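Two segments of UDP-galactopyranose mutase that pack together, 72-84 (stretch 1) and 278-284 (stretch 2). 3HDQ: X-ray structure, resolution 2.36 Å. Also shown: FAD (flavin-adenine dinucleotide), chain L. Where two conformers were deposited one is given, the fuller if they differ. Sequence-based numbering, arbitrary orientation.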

# COMPACT_ATOMS: atom_id res chain seq x y z
N TYR A 72 -5.30 -1.16 5.48
CA TYR A 72 -5.40 -1.24 6.93
C TYR A 72 -5.53 0.17 7.51
O TYR A 72 -4.78 1.07 7.13
CB TYR A 72 -4.17 -1.95 7.49
CG TYR A 72 -4.16 -3.46 7.27
CD1 TYR A 72 -4.61 -4.32 8.27
CD2 TYR A 72 -3.70 -4.01 6.08
CE1 TYR A 72 -4.60 -5.69 8.09
CE2 TYR A 72 -3.70 -5.39 5.89
CZ TYR A 72 -4.15 -6.22 6.90
OH TYR A 72 -4.15 -7.59 6.74
N ASP A 73 -6.50 0.36 8.41
CA ASP A 73 -6.75 1.69 8.98
C ASP A 73 -5.84 2.00 10.18
O ASP A 73 -4.96 1.21 10.50
CB ASP A 73 -8.23 1.86 9.35
CG ASP A 73 -8.68 0.93 10.48
OD1 ASP A 73 -7.85 0.36 11.23
OD2 ASP A 73 -9.90 0.79 10.62
N ASP A 74 -6.07 3.13 10.83
CA ASP A 74 -5.21 3.56 11.94
C ASP A 74 -5.14 2.51 13.05
O ASP A 74 -4.12 2.39 13.74
CB ASP A 74 -5.68 4.89 12.52
CG ASP A 74 -5.34 6.07 11.61
OD1 ASP A 74 -4.70 5.85 10.55
OD2 ASP A 74 -5.70 7.21 11.96
N ALA A 75 -6.22 1.74 13.21
CA ALA A 75 -6.30 0.75 14.29
C ALA A 75 -5.76 -0.61 13.88
O ALA A 75 -5.70 -1.53 14.70
CB ALA A 75 -7.73 0.62 14.78
N GLY A 76 -5.39 -0.76 12.61
CA GLY A 76 -4.91 -2.03 12.10
C GLY A 76 -6.02 -2.96 11.62
O GLY A 76 -5.83 -4.17 11.55
N VAL A 77 -7.18 -2.40 11.29
CA VAL A 77 -8.27 -3.21 10.74
C VAL A 77 -8.30 -3.08 9.21
O VAL A 77 -8.27 -1.98 8.67
CB VAL A 77 -9.65 -2.81 11.33
CG1 VAL A 77 -10.77 -3.66 10.71
CG2 VAL A 77 -9.64 -2.95 12.84
N LEU A 78 -8.35 -4.21 8.51
CA LEU A 78 -8.48 -4.22 7.06
C LEU A 78 -9.86 -3.70 6.64
O LEU A 78 -10.87 -4.28 7.00
CB LEU A 78 -8.28 -5.64 6.54
CG LEU A 78 -8.30 -5.86 5.02
CD1 LEU A 78 -7.18 -5.06 4.33
CD2 LEU A 78 -8.18 -7.34 4.71
N ILE A 79 -9.90 -2.60 5.89
CA ILE A 79 -11.16 -1.98 5.48
C ILE A 79 -11.23 -1.71 3.98
O ILE A 79 -10.23 -1.80 3.26
CB ILE A 79 -11.37 -0.61 6.14
CG1 ILE A 79 -10.29 0.35 5.62
CG2 ILE A 79 -11.37 -0.75 7.65
CD1 ILE A 79 -10.50 1.79 5.97
N HIS A 80 -12.43 -1.36 3.51
CA HIS A 80 -12.61 -0.88 2.14
C HIS A 80 -12.98 0.60 2.17
O HIS A 80 -14.11 0.95 2.52
CB HIS A 80 -13.71 -1.67 1.42
CG HIS A 80 -13.55 -3.16 1.52
ND1 HIS A 80 -14.50 -4.04 1.04
CD2 HIS A 80 -12.56 -3.92 2.05
CE1 HIS A 80 -14.10 -5.28 1.26
NE2 HIS A 80 -12.92 -5.23 1.87
N PRO A 81 -12.03 1.46 1.82
CA PRO A 81 -12.31 2.91 1.90
C PRO A 81 -13.55 3.34 1.11
O PRO A 81 -14.17 4.32 1.51
CB PRO A 81 -11.04 3.55 1.31
CG PRO A 81 -9.96 2.51 1.50
CD PRO A 81 -10.66 1.18 1.36
N TYR A 82 -13.91 2.63 0.04
CA TYR A 82 -15.05 3.06 -0.80
C TYR A 82 -16.29 2.20 -0.67
O TYR A 82 -17.03 2.00 -1.65
CB TYR A 82 -14.64 3.14 -2.28
CG TYR A 82 -13.37 3.92 -2.51
CD1 TYR A 82 -12.15 3.26 -2.66
CD2 TYR A 82 -13.38 5.31 -2.57
CE1 TYR A 82 -10.98 3.96 -2.85
CE2 TYR A 82 -12.21 6.03 -2.77
CZ TYR A 82 -11.00 5.35 -2.90
OH TYR A 82 -9.83 6.05 -3.10
N GLY A 83 -16.53 1.67 0.53
CA GLY A 83 -17.71 0.86 0.77
C GLY A 83 -17.43 -0.62 0.62
O GLY A 83 -16.45 -1.01 -0.01
N PRO A 84 -18.30 -1.45 1.18
CA PRO A 84 -18.07 -2.90 1.22
C PRO A 84 -18.03 -3.49 -0.19
O PRO A 84 -18.94 -3.26 -0.98
CB PRO A 84 -19.30 -3.42 1.95
CG PRO A 84 -20.37 -2.41 1.65
CD PRO A 84 -19.67 -1.09 1.58
N GLU A 278 -20.75 9.50 0.13
CA GLU A 278 -19.83 9.94 1.16
C GLU A 278 -19.73 8.85 2.22
O GLU A 278 -20.74 8.33 2.68
CB GLU A 278 -20.28 11.25 1.79
CG GLU A 278 -19.42 11.67 2.97
CD GLU A 278 -20.06 12.76 3.80
OE1 GLU A 278 -20.98 13.43 3.29
OE2 GLU A 278 -19.65 12.94 4.96
N PHE A 279 -18.51 8.49 2.58
CA PHE A 279 -18.29 7.39 3.51
C PHE A 279 -17.83 7.92 4.85
O PHE A 279 -16.90 8.70 4.93
CB PHE A 279 -17.22 6.44 2.97
CG PHE A 279 -17.49 5.95 1.57
CD1 PHE A 279 -16.90 6.58 0.48
CD2 PHE A 279 -18.33 4.88 1.35
CE1 PHE A 279 -17.14 6.14 -0.81
CE2 PHE A 279 -18.58 4.43 0.06
CZ PHE A 279 -17.98 5.06 -1.02
N ARG A 280 -18.50 7.49 5.92
CA ARG A 280 -18.03 7.82 7.25
C ARG A 280 -17.56 6.56 7.98
O ARG A 280 -18.34 5.67 8.33
CB ARG A 280 -19.08 8.61 8.03
CG ARG A 280 -19.11 10.07 7.60
CD ARG A 280 -20.26 10.84 8.21
NE ARG A 280 -20.70 11.90 7.31
CZ ARG A 280 -21.68 12.75 7.58
NH1 ARG A 280 -22.32 12.69 8.74
NH2 ARG A 280 -22.00 13.68 6.69
N HIS A 281 -16.25 6.50 8.19
CA HIS A 281 -15.59 5.37 8.83
C HIS A 281 -15.49 5.55 10.35
O HIS A 281 -15.21 6.65 10.83
CB HIS A 281 -14.19 5.18 8.24
CG HIS A 281 -14.21 4.73 6.81
ND1 HIS A 281 -14.25 3.40 6.44
CD2 HIS A 281 -14.21 5.43 5.65
CE1 HIS A 281 -14.27 3.30 5.12
NE2 HIS A 281 -14.24 4.53 4.62
N GLU A 282 -15.72 4.48 11.09
CA GLU A 282 -15.60 4.52 12.55
C GLU A 282 -14.93 3.26 13.07
O GLU A 282 -15.07 2.18 12.49
CB GLU A 282 -16.97 4.68 13.22
CG GLU A 282 -17.65 6.03 12.97
CD GLU A 282 -19.07 6.11 13.55
OE1 GLU A 282 -19.38 5.33 14.48
OE2 GLU A 282 -19.87 6.95 13.06
N THR A 283 -14.19 3.40 14.16
CA THR A 283 -13.63 2.24 14.84
C THR A 283 -14.16 2.22 16.27
O THR A 283 -14.12 3.23 16.97
CB THR A 283 -12.09 2.27 14.87
OG1 THR A 283 -11.59 2.30 13.53
CG2 THR A 283 -11.55 1.05 15.61
N HIS A 284 -14.65 1.06 16.69
CA HIS A 284 -15.26 0.93 18.00
C HIS A 284 -14.47 -0.07 18.82
O HIS A 284 -13.92 -1.03 18.28
CB HIS A 284 -16.71 0.47 17.87
CG HIS A 284 -17.60 1.51 17.28
ND1 HIS A 284 -17.94 1.53 15.94
CD2 HIS A 284 -18.21 2.58 17.84
CE1 HIS A 284 -18.73 2.56 15.71
NE2 HIS A 284 -18.91 3.22 16.84
PA FAD L . -13.31 1.83 -11.07
O1A FAD L . -13.04 1.11 -9.89
O2A FAD L . -14.16 2.91 -10.78
O5B FAD L . -11.95 2.34 -11.60
C5B FAD L . -11.79 3.28 -12.60
C4B FAD L . -10.57 4.07 -12.26
O4B FAD L . -10.35 5.03 -13.23
C3B FAD L . -10.80 4.82 -10.97
O3B FAD L . -9.95 4.42 -9.96
C2B FAD L . -10.55 6.25 -11.33
O2B FAD L . -9.80 6.84 -10.34
C1B FAD L . -9.81 6.15 -12.63
N9A FAD L . -9.95 7.37 -13.42
C8A FAD L . -11.06 7.99 -13.82
N7A FAD L . -10.76 9.06 -14.50
C5A FAD L . -9.44 9.16 -14.56
C6A FAD L . -8.57 10.07 -15.12
N6A FAD L . -9.01 10.99 -15.91
N1A FAD L . -7.24 9.90 -15.01
C2A FAD L . -6.75 8.85 -14.32
N3A FAD L . -7.60 7.96 -13.76
C4A FAD L . -8.92 8.11 -13.86
N1 FAD L . -19.16 -5.09 -6.83
C2 FAD L . -19.30 -6.37 -6.47
O2 FAD L . -19.12 -7.26 -7.24
N3 FAD L . -19.63 -6.63 -5.20
C4 FAD L . -19.83 -5.62 -4.32
O4 FAD L . -20.13 -5.84 -3.19
C4X FAD L . -19.70 -4.34 -4.71
N5 FAD L . -19.91 -3.35 -3.83
C5X FAD L . -19.77 -2.07 -4.22
C6 FAD L . -19.98 -1.06 -3.31
C7 FAD L . -19.84 0.24 -3.70
C7M FAD L . -20.06 1.33 -2.73
C8 FAD L . -19.49 0.54 -4.98
C8M FAD L . -19.36 1.97 -5.36
C9 FAD L . -19.28 -0.47 -5.90
C9A FAD L . -19.42 -1.78 -5.53
N10 FAD L . -19.21 -2.80 -6.41
C10 FAD L . -19.36 -4.07 -5.99
C1' FAD L . -18.94 -2.54 -7.85
C2' FAD L . -17.48 -2.39 -8.18
O2' FAD L . -17.04 -1.28 -7.47
C3' FAD L . -17.21 -2.14 -9.66
O3' FAD L . -17.55 -3.17 -10.48
C4' FAD L . -15.75 -2.13 -9.93
O4' FAD L . -15.17 -1.68 -8.75
C5' FAD L . -15.51 -1.23 -11.11
O5' FAD L . -14.31 -1.43 -11.76
P FAD L . -13.86 -0.38 -12.81
O1P FAD L . -12.52 -0.64 -13.18
O2P FAD L . -14.69 -0.54 -13.94
O3P FAD L . -14.05 1.04 -12.20
O HOH W 1 -9.11 3.25 12.86

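Alternate residues of a β strand, F279, H281 and T283, turn their side chains toward a loop-rich segment, and each meets it by different chemistry.

The one direct hydrogen bond across the contact runs from H281 NE2 to P81 O, 3.1 Å at a 155° N-H...O angle. The carbonyl lies near the imidazole plane, where the N-H points. H80 O sits at the same ring edge, 3.5 Å from H281 CE1, so two successive backbone oxygens face one histidine.

Aromatic packing centres on F279. Y82 CA stands 3.8 Å from the ring centroid, 21° off its normal, a CH-pi contact over the face, and Y82 CB adds apolar contact at 4.1 Å from F279 CZ. G83 N approaches F279 CE2 at 3.5 Å. A β-carbon on G83 would be tight against that ring and clash with FAD C7M; the backbone angles alone already call for glycine.

At the other end the contact is looser: A75 CB meets T283 CG2 at 3.9 Å, and a water links T283 OG1 (2.7 Å) to A75 N (3.3 Å, weak).

Local bonds shape the presenting loop. D73 OD1 accepts from V77 N at 2.8 Å and, weakly, from A75 N at 2.9 Å, bracing the type I turn that carries A75.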